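Local coordinates for protein CurH (PDB 3KG7) that forms the dehydratase domain of a curacin polyketide synthase module, where it probably removes water from a beta-hydroxyacyl intermediate to leave a double bond, at residues His27-Leu32 with Thr85-Leu90; Val52-Met57 with Gln117-Met122; His9-Asn14 with Ala196-His201; Ile71-Pro76 with Trp229-Met234. All coordinates share one frame; numbering follows the deposited sequence.

Interaction 1: His27-Leu32 with Thr85-Leu90; sequences HQDINL and TRETQL
Two antiparallel strands of the first hotdog in this double hotdog fold run edge to edge here, 27-30 against 86-90, with their axes 4.7 Å apart at closest approach. Gln28 pairs with Thr88 and Ile30 with Arg86 as hydrogen-bonded pairs, each closed by two backbone bonds; the His27-Gln89 and Asp29-Glu87 pairs are non-hydrogen-bonded. The bond from Thr88 N to Gln28 O, 2.8 Å, lies nearly along the C=O axis. Gln28, Ile30, Arg86 and Thr88 share one face. There the Gln28 amide is held by two loops, NE2 bonding Leu11 O and OE1 bonding His35 NE2.

Ile30 can be followed outward. Its CB sits 3.7 Å from Thr88 OG1; CG1, anti to the carbonyl carbon (chi1 -57°), crosses the threonine obliquely, also against OG1, and the terminal CD1 meets OG1, CB and CG2 of Thr88, the last two at 3.7 Å. Thr88 OG1 is turned to its own strand and donates to Arg86 O, which also accepts Ile30 N at 2.8 Å, so this carbonyl oxygen is gripped twice, both donors standing above its plane.

On the face of His27, Asp29, Glu87 and Gln89, the Glu87 carboxylate reaches Arg108 in a salt bridge, while the Gln89 amide bonds Glu17 and Ala19 of the second subunit and His27 and Gln89 pack on its Leu16, so this face takes part in the dimer contact. Where the pairing ends, Asn31 and Thr85 lie side by side: Asn31 OD1 accepts from Asn34 N, and Asn31 ND2 donates to Thr85 OG1 at 2.9 Å, with the oxygen close to the amide plane.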
# COMPACT_ATOMS: atom_id res chain seq x y z
N HIS C 27 -1.19 -1.34 -7.36
CA HIS C 27 -2.60 -0.98 -7.43
C HIS C 27 -2.91 -0.06 -8.60
O HIS C 27 -2.16 0.87 -8.88
CB HIS C 27 -3.07 -0.38 -6.11
CG HIS C 27 -2.39 0.89 -5.73
ND1 HIS C 27 -3.01 2.12 -5.82
CD2 HIS C 27 -1.15 1.13 -5.24
CE1 HIS C 27 -2.19 3.06 -5.40
NE2 HIS C 27 -1.05 2.49 -5.05
N GLN C 28 -4.02 -0.35 -9.28
CA GLN C 28 -4.48 0.46 -10.41
C GLN C 28 -5.97 0.31 -10.59
O GLN C 28 -6.57 -0.62 -10.05
CB GLN C 28 -3.80 0.01 -11.71
CG GLN C 28 -4.28 -1.34 -12.21
CD GLN C 28 -3.39 -1.92 -13.28
OE1 GLN C 28 -3.04 -1.23 -14.24
NE2 GLN C 28 -3.02 -3.19 -13.13
N ASP C 29 -6.55 1.21 -11.37
CA ASP C 29 -7.95 1.09 -11.75
C ASP C 29 -8.03 0.52 -13.15
O ASP C 29 -7.54 1.13 -14.11
CB ASP C 29 -8.66 2.44 -11.63
CG ASP C 29 -8.90 2.84 -10.18
OD1 ASP C 29 -9.97 3.42 -9.89
OD2 ASP C 29 -8.04 2.55 -9.32
N ILE C 30 -8.64 -0.66 -13.28
CA ILE C 30 -8.73 -1.31 -14.57
C ILE C 30 -10.07 -1.01 -15.21
O ILE C 30 -11.12 -1.23 -14.62
CB ILE C 30 -8.49 -2.82 -14.46
CG1 ILE C 30 -7.12 -3.09 -13.83
CG2 ILE C 30 -8.63 -3.47 -15.85
CD1 ILE C 30 -6.66 -4.55 -13.84
N ASN C 31 -10.01 -0.48 -16.43
CA ASN C 31 -11.17 -0.27 -17.28
C ASN C 31 -10.75 -0.24 -18.75
O ASN C 31 -9.57 -0.43 -19.06
CB ASN C 31 -11.89 1.02 -16.90
CG ASN C 31 -10.95 2.18 -16.73
OD1 ASN C 31 -10.06 2.40 -17.56
ND2 ASN C 31 -11.12 2.92 -15.64
N LEU C 32 -11.71 -0.01 -19.65
CA LEU C 32 -11.42 -0.00 -21.08
C LEU C 32 -10.60 1.21 -21.53
O LEU C 32 -9.96 1.17 -22.57
CB LEU C 32 -12.70 -0.16 -21.90
CG LEU C 32 -13.38 -1.53 -21.82
CD1 LEU C 32 -14.50 -1.64 -22.84
CD2 LEU C 32 -12.39 -2.69 -21.99
N THR C 85 -15.27 0.29 -13.93
CA THR C 85 -13.93 0.41 -13.38
C THR C 85 -13.81 -0.56 -12.23
O THR C 85 -14.65 -0.59 -11.35
CB THR C 85 -13.65 1.84 -12.85
OG1 THR C 85 -13.49 2.74 -13.96
CG2 THR C 85 -12.38 1.90 -11.99
N ARG C 86 -12.75 -1.36 -12.26
CA ARG C 86 -12.44 -2.25 -11.15
C ARG C 86 -11.12 -1.88 -10.51
O ARG C 86 -10.08 -1.87 -11.17
CB ARG C 86 -12.44 -3.72 -11.62
CG ARG C 86 -13.81 -4.19 -12.03
CD ARG C 86 -14.02 -5.63 -11.69
NE ARG C 86 -15.20 -5.80 -10.86
CZ ARG C 86 -15.18 -6.17 -9.59
NH1 ARG C 86 -14.03 -6.45 -8.98
NH2 ARG C 86 -16.31 -6.28 -8.93
N GLU C 87 -11.19 -1.53 -9.24
CA GLU C 87 -10.03 -1.23 -8.40
C GLU C 87 -9.27 -2.53 -8.17
O GLU C 87 -9.76 -3.43 -7.50
CB GLU C 87 -10.56 -0.67 -7.09
CG GLU C 87 -9.55 -0.09 -6.13
CD GLU C 87 -10.21 0.56 -4.92
OE1 GLU C 87 -11.28 1.19 -5.09
OE2 GLU C 87 -9.66 0.45 -3.81
N THR C 88 -8.06 -2.63 -8.72
CA THR C 88 -7.33 -3.90 -8.74
C THR C 88 -6.05 -3.83 -7.91
O THR C 88 -5.38 -2.81 -7.89
CB THR C 88 -7.03 -4.29 -10.19
OG1 THR C 88 -8.21 -4.09 -10.99
CG2 THR C 88 -6.61 -5.75 -10.29
N GLN C 89 -5.72 -4.92 -7.22
CA GLN C 89 -4.54 -4.98 -6.38
C GLN C 89 -3.83 -6.30 -6.53
O GLN C 89 -4.43 -7.36 -6.33
CB GLN C 89 -4.91 -4.76 -4.91
CG GLN C 89 -5.28 -3.33 -4.57
CD GLN C 89 -5.33 -3.06 -3.07
OE1 GLN C 89 -5.03 -3.93 -2.26
NE2 GLN C 89 -5.71 -1.84 -2.71
N LEU C 90 -2.55 -6.25 -6.93
CA LEU C 90 -1.70 -7.43 -6.95
C LEU C 90 -0.79 -7.33 -5.74
O LEU C 90 -0.04 -6.36 -5.59
CB LEU C 90 -0.88 -7.49 -8.24
CG LEU C 90 0.02 -8.71 -8.45
CD1 LEU C 90 0.22 -8.99 -9.93
CD2 LEU C 90 1.36 -8.55 -7.74

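Interaction 2: Val52-Met57 with Gln117-Met122; sequences VSYIAM and QQHASM
A classic beta bulge, in which His119 and Ala120 both face Val105, turns two successive side chains of strand 117-122 toward helix 52-57. Tyr54 lies along the pair. Its CG is anti to the carbonyl carbon (chi1 -51°), which carries the ring out over the strand: CD2 touches Ala120 CB at 3.5 Å, and the tip of the ring reaches His119, with Tyr54 OH 3.6 Å from His119 CB. The imidazole is held on both nitrogens, ND1 by Gln75 O and NE2 by Ser107 OG. At the other end Met122, modelled as selenomethionine, bends back under the helix, its CE 4.0 Å from Tyr54 CB and its SE 4.2 Å from Ile55 CA. No hydrogen bond joins the two segments, and all five touching residues are buried. An alanine in place of Tyr54 would remove the ring and hydroxyl and would probably strip His119 and Ala120 of most of their packing against the helix. The helix crosses the strand at 58°, with 8.8 Å between axes, as the central helix of a hotdog lies on its curved sheet; strand 66-73 flanks it through Ile71, strand 101-109 through Val105, and helix 202-207 packs against Val52, Ser53 and Ala56.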
# COMPACT_ATOMS: atom_id res chain seq x y z
N VAL C 52 -4.06 -16.00 -17.51
CA VAL C 52 -2.61 -15.88 -17.73
C VAL C 52 -2.05 -14.45 -17.61
O VAL C 52 -0.84 -14.27 -17.44
CB VAL C 52 -2.12 -16.56 -19.05
CG1 VAL C 52 -2.38 -18.07 -19.00
CG2 VAL C 52 -2.76 -15.92 -20.29
N SER C 53 -2.93 -13.45 -17.66
CA SER C 53 -2.54 -12.05 -17.49
C SER C 53 -1.86 -11.81 -16.17
O SER C 53 -0.92 -11.02 -16.07
CB SER C 53 -3.75 -11.12 -17.59
OG SER C 53 -4.46 -11.37 -18.78
N TYR C 54 -2.34 -12.50 -15.14
CA TYR C 54 -1.77 -12.33 -13.80
C TYR C 54 -0.36 -12.90 -13.71
O TYR C 54 0.46 -12.37 -12.98
CB TYR C 54 -2.71 -12.91 -12.74
CG TYR C 54 -4.11 -12.38 -12.91
CD1 TYR C 54 -4.36 -11.01 -12.85
CD2 TYR C 54 -5.18 -13.23 -13.15
CE1 TYR C 54 -5.64 -10.50 -13.02
CE2 TYR C 54 -6.47 -12.73 -13.31
CZ TYR C 54 -6.69 -11.38 -13.25
OH TYR C 54 -7.95 -10.89 -13.40
N ILE C 55 -0.09 -13.95 -14.49
CA ILE C 55 1.26 -14.48 -14.59
C ILE C 55 2.14 -13.41 -15.21
O ILE C 55 3.23 -13.12 -14.71
CB ILE C 55 1.34 -15.78 -15.43
CG1 ILE C 55 0.27 -16.79 -14.99
CG2 ILE C 55 2.74 -16.40 -15.30
CD1 ILE C 55 0.05 -17.95 -15.95
N ALA C 56 1.65 -12.81 -16.30
CA ALA C 56 2.32 -11.70 -16.97
C ALA C 56 2.67 -10.62 -15.97
O ALA C 56 3.81 -10.15 -15.94
CB ALA C 56 1.43 -11.15 -18.04
N MSE C 57 1.69 -10.24 -15.15
CA MSE C 57 1.87 -9.16 -14.17
C MSE C 57 2.95 -9.50 -13.14
O MSE C 57 3.80 -8.67 -12.82
CB MSE C 57 0.56 -8.84 -13.47
CG MSE C 57 -0.46 -8.19 -14.37
SE MSE C 57 -2.12 -7.85 -13.42
CE MSE C 57 -1.65 -6.20 -12.49
N GLN C 117 -12.98 -9.34 -4.48
CA GLN C 117 -13.06 -10.63 -5.16
C GLN C 117 -11.66 -11.03 -5.56
O GLN C 117 -10.92 -10.21 -6.11
CB GLN C 117 -13.92 -10.51 -6.41
CG GLN C 117 -15.36 -10.04 -6.17
CD GLN C 117 -16.20 -10.02 -7.45
OE1 GLN C 117 -16.09 -10.91 -8.30
NE2 GLN C 117 -17.06 -9.02 -7.58
N GLN C 118 -11.29 -12.28 -5.32
CA GLN C 118 -9.98 -12.76 -5.72
C GLN C 118 -10.03 -13.36 -7.12
O GLN C 118 -10.98 -14.05 -7.48
CB GLN C 118 -9.42 -13.76 -4.71
CG GLN C 118 -7.89 -13.84 -4.70
CD GLN C 118 -7.35 -14.98 -3.86
OE1 GLN C 118 -7.93 -15.34 -2.83
NE2 GLN C 118 -6.22 -15.55 -4.29
N HIS C 119 -9.01 -13.09 -7.92
CA HIS C 119 -8.96 -13.58 -9.28
C HIS C 119 -7.84 -14.59 -9.50
O HIS C 119 -7.96 -15.50 -10.34
CB HIS C 119 -8.86 -12.41 -10.25
CG HIS C 119 -9.96 -11.41 -10.08
ND1 HIS C 119 -11.27 -11.68 -10.43
CD2 HIS C 119 -9.95 -10.15 -9.59
CE1 HIS C 119 -12.02 -10.63 -10.16
NE2 HIS C 119 -11.24 -9.69 -9.65
N ALA C 120 -6.76 -14.45 -8.72
CA ALA C 120 -5.59 -15.31 -8.90
C ALA C 120 -4.72 -15.46 -7.65
O ALA C 120 -4.67 -14.57 -6.80
CB ALA C 120 -4.75 -14.81 -10.07
N SER C 121 -4.05 -16.61 -7.56
CA SER C 121 -3.01 -16.84 -6.57
C SER C 121 -1.89 -17.63 -7.22
O SER C 121 -2.14 -18.42 -8.13
CB SER C 121 -3.55 -17.62 -5.37
OG SER C 121 -4.15 -18.83 -5.80
N MSE C 122 -0.66 -17.41 -6.76
CA MSE C 122 0.49 -18.19 -7.23
C MSE C 122 1.71 -17.94 -6.36
O MSE C 122 1.70 -17.05 -5.50
CB MSE C 122 0.82 -17.87 -8.69
CG MSE C 122 1.36 -16.47 -8.92
SE MSE C 122 0.76 -15.70 -10.60
CE MSE C 122 -1.14 -15.54 -10.20

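Interaction 3: His9-Asn14 with Ala196-His201; sequences HRLLGN and AGEPIH
Ala196 N is gripped by two oxygens of the Glu198 carboxylate: OE1 accepts it at 2.9 Å through its syn lone pair, and OE2 adds a weak bond at 3.4 Å. The glutamate can curl back because CG stands between the backbone N and the carbonyl carbon (chi1 70°) and the chain bends again at chi2. Across the contact His9 makes the one hydrogen bond, a weak one: with CG anti to the backbone N (chi1 -161°), its ring extends until NE2 reaches Ala196 O at 3.3 Å, while CE1 meets Glu198 CB at the ring edge. ND1 accepts Leu12 N, also weakly, in the ring plane; the two bonds would suit a neutral imidazole. Leu11 is the main apolar contact, its CD2 3.8 Å from Glu198 CG, the side chains crossing at about a right angle. Arg10 CB meets Ala196 CB. An alanine at His9 would remove both imidazole bonds and would probably loosen the grip of this turn on residues 196-198. His201 N-caps helix 202-207, its ND1 taking Val203 N. Loop thus meets loop between the two halves of a double hotdog: the turn before strand 14-17 lies against the loop that precedes helix 202-207 of the second half.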
# COMPACT_ATOMS: atom_id res chain seq x y z
N HIS C 9 3.42 2.22 -14.05
CA HIS C 9 3.57 1.22 -15.10
C HIS C 9 2.22 0.92 -15.74
O HIS C 9 1.23 0.70 -15.04
CB HIS C 9 4.13 -0.06 -14.48
CG HIS C 9 4.75 -0.99 -15.47
ND1 HIS C 9 4.21 -2.22 -15.78
CD2 HIS C 9 5.89 -0.89 -16.20
CE1 HIS C 9 4.97 -2.83 -16.67
NE2 HIS C 9 6.00 -2.04 -16.94
N ARG C 10 2.18 0.91 -17.07
CA ARG C 10 0.96 0.58 -17.81
C ARG C 10 0.28 -0.71 -17.36
O ARG C 10 -0.95 -0.76 -17.25
CB ARG C 10 1.23 0.50 -19.32
CG ARG C 10 0.43 1.50 -20.12
CD ARG C 10 0.06 0.98 -21.50
NE ARG C 10 -1.33 1.31 -21.83
CZ ARG C 10 -1.76 2.50 -22.25
NH1 ARG C 10 -0.91 3.51 -22.41
NH2 ARG C 10 -3.05 2.69 -22.50
N LEU C 11 1.08 -1.75 -17.12
CA LEU C 11 0.55 -3.06 -16.78
C LEU C 11 0.25 -3.22 -15.28
O LEU C 11 -0.82 -3.69 -14.92
CB LEU C 11 1.50 -4.16 -17.26
CG LEU C 11 1.09 -5.62 -17.04
CD1 LEU C 11 -0.07 -6.01 -17.91
CD2 LEU C 11 2.26 -6.54 -17.30
N LEU C 12 1.20 -2.84 -14.43
CA LEU C 12 1.07 -3.10 -13.00
C LEU C 12 0.38 -2.00 -12.21
O LEU C 12 -0.18 -2.25 -11.14
CB LEU C 12 2.45 -3.39 -12.41
CG LEU C 12 3.03 -4.79 -12.64
CD1 LEU C 12 4.43 -4.82 -12.08
CD2 LEU C 12 2.19 -5.85 -11.98
N GLY C 13 0.41 -0.77 -12.72
CA GLY C 13 -0.10 0.37 -11.98
C GLY C 13 0.95 0.93 -11.04
O GLY C 13 2.15 0.94 -11.36
N ASN C 14 0.48 1.38 -9.88
CA ASN C 14 1.33 2.02 -8.89
C ASN C 14 1.96 1.04 -7.93
O ASN C 14 1.28 0.17 -7.41
CB ASN C 14 0.51 3.03 -8.10
CG ASN C 14 -0.04 4.12 -8.95
OD1 ASN C 14 0.62 5.13 -9.18
ND2 ASN C 14 -1.25 3.93 -9.44
N ALA C 196 5.02 -1.96 -22.68
CA ALA C 196 5.79 -1.11 -21.77
C ALA C 196 7.00 -1.83 -21.15
O ALA C 196 7.30 -1.66 -19.96
CB ALA C 196 4.87 -0.55 -20.67
N GLY C 197 7.69 -2.63 -21.95
CA GLY C 197 8.93 -3.24 -21.50
C GLY C 197 8.75 -4.37 -20.51
O GLY C 197 9.73 -4.88 -19.96
N GLU C 198 7.50 -4.76 -20.26
CA GLU C 198 7.22 -5.98 -19.50
C GLU C 198 7.68 -7.23 -20.29
O GLU C 198 7.59 -7.24 -21.53
CB GLU C 198 5.73 -6.04 -19.09
CG GLU C 198 4.70 -6.28 -20.21
CD GLU C 198 4.58 -5.13 -21.21
OE1 GLU C 198 4.19 -4.01 -20.81
OE2 GLU C 198 4.87 -5.36 -22.40
N PRO C 199 8.17 -8.27 -19.59
CA PRO C 199 8.73 -9.44 -20.29
C PRO C 199 7.76 -10.04 -21.30
O PRO C 199 8.17 -10.39 -22.42
CB PRO C 199 8.97 -10.45 -19.17
CG PRO C 199 8.93 -9.68 -17.90
CD PRO C 199 8.21 -8.40 -18.12
N ILE C 200 6.50 -10.16 -20.91
CA ILE C 200 5.46 -10.74 -21.77
C ILE C 200 4.10 -10.15 -21.44
O ILE C 200 3.65 -10.19 -20.29
CB ILE C 200 5.43 -12.29 -21.69
CG1 ILE C 200 4.56 -12.89 -22.80
CG2 ILE C 200 4.96 -12.77 -20.31
CD1 ILE C 200 4.71 -14.40 -22.94
N HIS C 201 3.46 -9.56 -22.44
CA HIS C 201 2.14 -8.99 -22.26
C HIS C 201 1.10 -10.10 -22.11
O HIS C 201 1.22 -11.13 -22.78
CB HIS C 201 1.77 -8.10 -23.44
CG HIS C 201 0.54 -7.28 -23.19
ND1 HIS C 201 -0.73 -7.71 -23.51
CD2 HIS C 201 0.39 -6.05 -22.63
CE1 HIS C 201 -1.61 -6.79 -23.16
NE2 HIS C 201 -0.95 -5.77 -22.63

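Interaction 4: Ile71-Pro76 with Trp229-Met234; sequences INFQQP and WRVKEM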
# COMPACT_ATOMS: atom_id res chain seq x y z
N ILE C 71 -0.25 -21.98 -9.78
CA ILE C 71 -1.09 -20.87 -10.21
C ILE C 71 -2.53 -21.32 -10.23
O ILE C 71 -2.85 -22.37 -10.81
CB ILE C 71 -0.68 -20.37 -11.62
CG1 ILE C 71 0.80 -19.95 -11.65
CG2 ILE C 71 -1.58 -19.20 -12.05
CD1 ILE C 71 1.44 -19.99 -13.03
N ASN C 72 -3.40 -20.55 -9.58
CA ASN C 72 -4.84 -20.80 -9.62
C ASN C 72 -5.64 -19.56 -10.01
O ASN C 72 -5.32 -18.44 -9.59
CB ASN C 72 -5.37 -21.33 -8.29
CG ASN C 72 -4.54 -22.46 -7.74
OD1 ASN C 72 -3.40 -22.26 -7.31
ND2 ASN C 72 -5.11 -23.67 -7.74
N PHE C 73 -6.67 -19.77 -10.81
CA PHE C 73 -7.60 -18.71 -11.14
C PHE C 73 -8.94 -18.99 -10.49
O PHE C 73 -9.50 -20.08 -10.62
CB PHE C 73 -7.77 -18.55 -12.65
CG PHE C 73 -6.49 -18.66 -13.40
CD1 PHE C 73 -5.47 -17.73 -13.22
CD2 PHE C 73 -6.29 -19.71 -14.31
CE1 PHE C 73 -4.28 -17.83 -13.92
CE2 PHE C 73 -5.09 -19.82 -15.01
CZ PHE C 73 -4.08 -18.88 -14.82
N GLN C 74 -9.44 -17.99 -9.77
CA GLN C 74 -10.74 -18.07 -9.13
C GLN C 74 -11.76 -17.40 -10.06
O GLN C 74 -11.84 -17.74 -11.25
CB GLN C 74 -10.67 -17.40 -7.74
CG GLN C 74 -9.73 -18.10 -6.74
CD GLN C 74 -8.25 -17.86 -7.03
OE1 GLN C 74 -7.78 -16.72 -7.02
NE2 GLN C 74 -7.51 -18.93 -7.26
N GLN C 75 -12.54 -16.45 -9.54
CA GLN C 75 -13.50 -15.75 -10.40
C GLN C 75 -12.79 -14.78 -11.35
O GLN C 75 -11.78 -14.17 -10.99
CB GLN C 75 -14.63 -15.09 -9.61
CG GLN C 75 -14.27 -14.63 -8.20
CD GLN C 75 -15.50 -14.47 -7.32
OE1 GLN C 75 -16.65 -14.62 -7.77
NE2 GLN C 75 -15.27 -14.18 -6.04
N PRO C 76 -13.30 -14.68 -12.59
CA PRO C 76 -12.75 -13.73 -13.57
C PRO C 76 -13.00 -12.26 -13.21
O PRO C 76 -14.00 -11.94 -12.57
CB PRO C 76 -13.50 -14.08 -14.86
CG PRO C 76 -14.72 -14.79 -14.42
CD PRO C 76 -14.39 -15.49 -13.15
N TRP C 229 -8.12 -22.74 -15.37
CA TRP C 229 -8.43 -23.03 -13.97
C TRP C 229 -7.20 -23.11 -13.07
O TRP C 229 -7.21 -22.63 -11.93
CB TRP C 229 -9.25 -24.32 -13.88
CG TRP C 229 -9.60 -24.73 -12.47
CD1 TRP C 229 -10.14 -23.93 -11.50
CD2 TRP C 229 -9.43 -26.03 -11.90
NE1 TRP C 229 -10.31 -24.66 -10.34
CE2 TRP C 229 -9.89 -25.95 -10.56
CE3 TRP C 229 -8.94 -27.25 -12.37
CZ2 TRP C 229 -9.87 -27.05 -9.69
CZ3 TRP C 229 -8.92 -28.35 -11.51
CH2 TRP C 229 -9.38 -28.24 -10.19
N ARG C 230 -6.14 -23.73 -13.58
CA ARG C 230 -4.85 -23.74 -12.89
C ARG C 230 -3.70 -24.05 -13.84
O ARG C 230 -3.90 -24.65 -14.91
CB ARG C 230 -4.86 -24.69 -11.68
CG ARG C 230 -4.80 -26.17 -11.99
CD ARG C 230 -4.69 -27.00 -10.72
NE ARG C 230 -5.15 -28.38 -10.92
CZ ARG C 230 -5.30 -29.29 -9.97
NH1 ARG C 230 -5.02 -29.02 -8.70
NH2 ARG C 230 -5.73 -30.50 -10.28
N VAL C 231 -2.50 -23.61 -13.45
CA VAL C 231 -1.27 -23.87 -14.18
C VAL C 231 -0.23 -24.36 -13.17
O VAL C 231 0.04 -23.69 -12.18
CB VAL C 231 -0.73 -22.59 -14.87
CG1 VAL C 231 0.62 -22.85 -15.55
CG2 VAL C 231 -1.74 -22.07 -15.89
N LYS C 232 0.34 -25.54 -13.42
CA LYS C 232 1.33 -26.11 -12.52
C LYS C 232 2.56 -25.22 -12.43
O LYS C 232 2.92 -24.78 -11.34
CB LYS C 232 1.70 -27.53 -12.98
CG LYS C 232 2.91 -28.14 -12.27
CD LYS C 232 2.55 -28.77 -10.92
CE LYS C 232 3.81 -29.27 -10.23
NZ LYS C 232 3.49 -30.20 -9.11
N GLU C 233 3.19 -24.94 -13.56
CA GLU C 233 4.40 -24.12 -13.60
C GLU C 233 4.46 -23.30 -14.88
O GLU C 233 3.99 -23.73 -15.94
CB GLU C 233 5.66 -25.00 -13.44
CG GLU C 233 6.99 -24.26 -13.64
CD GLU C 233 8.01 -24.51 -12.52
OE1 GLU C 233 7.58 -24.80 -11.38
OE2 GLU C 233 9.23 -24.39 -12.77
N MSE C 234 5.04 -22.11 -14.77
CA MSE C 234 5.32 -21.27 -15.92
C MSE C 234 6.70 -20.64 -15.73
O MSE C 234 6.96 -19.97 -14.72
CB MSE C 234 4.24 -20.20 -16.09
CG MSE C 234 4.03 -19.75 -17.54
SE MSE C 234 5.10 -18.21 -18.07
CE MSE C 234 5.39 -18.55 -19.97
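Strand 71-73 pairs antiparallel with strand 229-231, and the two faces of the pair differ sharply. The tight one is buried and apolar. Ile71 and Val231 lie side by side, pointing the same way, with Ile71 CD1 3.9 Å from Val231 CB and 4.2 Å from Met234 CB; Phe73 crosses obliquely, its CZ 4.1 Å from Val231 CG2, while its ring edge meets Trp229 N. Ile55 of helix 52-62 packs against Ile71 and Met234. On the looser face Arg230 and Asn72 run alongside each other near solvent. Arg230 reaches out along an extended chain until Trp229 CH2 lies over the centre of one guanidinium face, 4.1 Å above its plane, although a crystal neighbour touches this arginine. Trp229 is in cation-pi contact with Lys284, and with Arg230 it forms a classic beta bulge opposite Thr282. Three backbone bonds hold the strands: Ile71 N to Val231 O at 3.0 Å, Val231 N to Ile71 O at 2.9 Å, and Phe73 N to Trp229 O at 3.1 Å, the last almost straight at nitrogen (177°). Joining the two hotdog halves here therefore rests on main-chain bonding and apolar burial, with the charged Arg230 kept to the outer face.

In the fold
From the N terminus, 9-14 comes first and waits longest for its partner: interaction 3 closes only at 196-201, and interactions 1 and 2 are nested inside that loop. Segment 27-32 meets 85-90 and helix segment 52-57 meets 117-122, so these two cross, both building the first hotdog around its helix. Residues 71-76 then wait for 229-234; interaction 4 thereby crosses interactions 1, 2 and 3. Interactions 3 and 4 tie the halves together, by loops and by paired strands, with centres about 20 Å apart. Interaction 2 sits between them, its centre about 7 Å from that of interaction 4, and touches both.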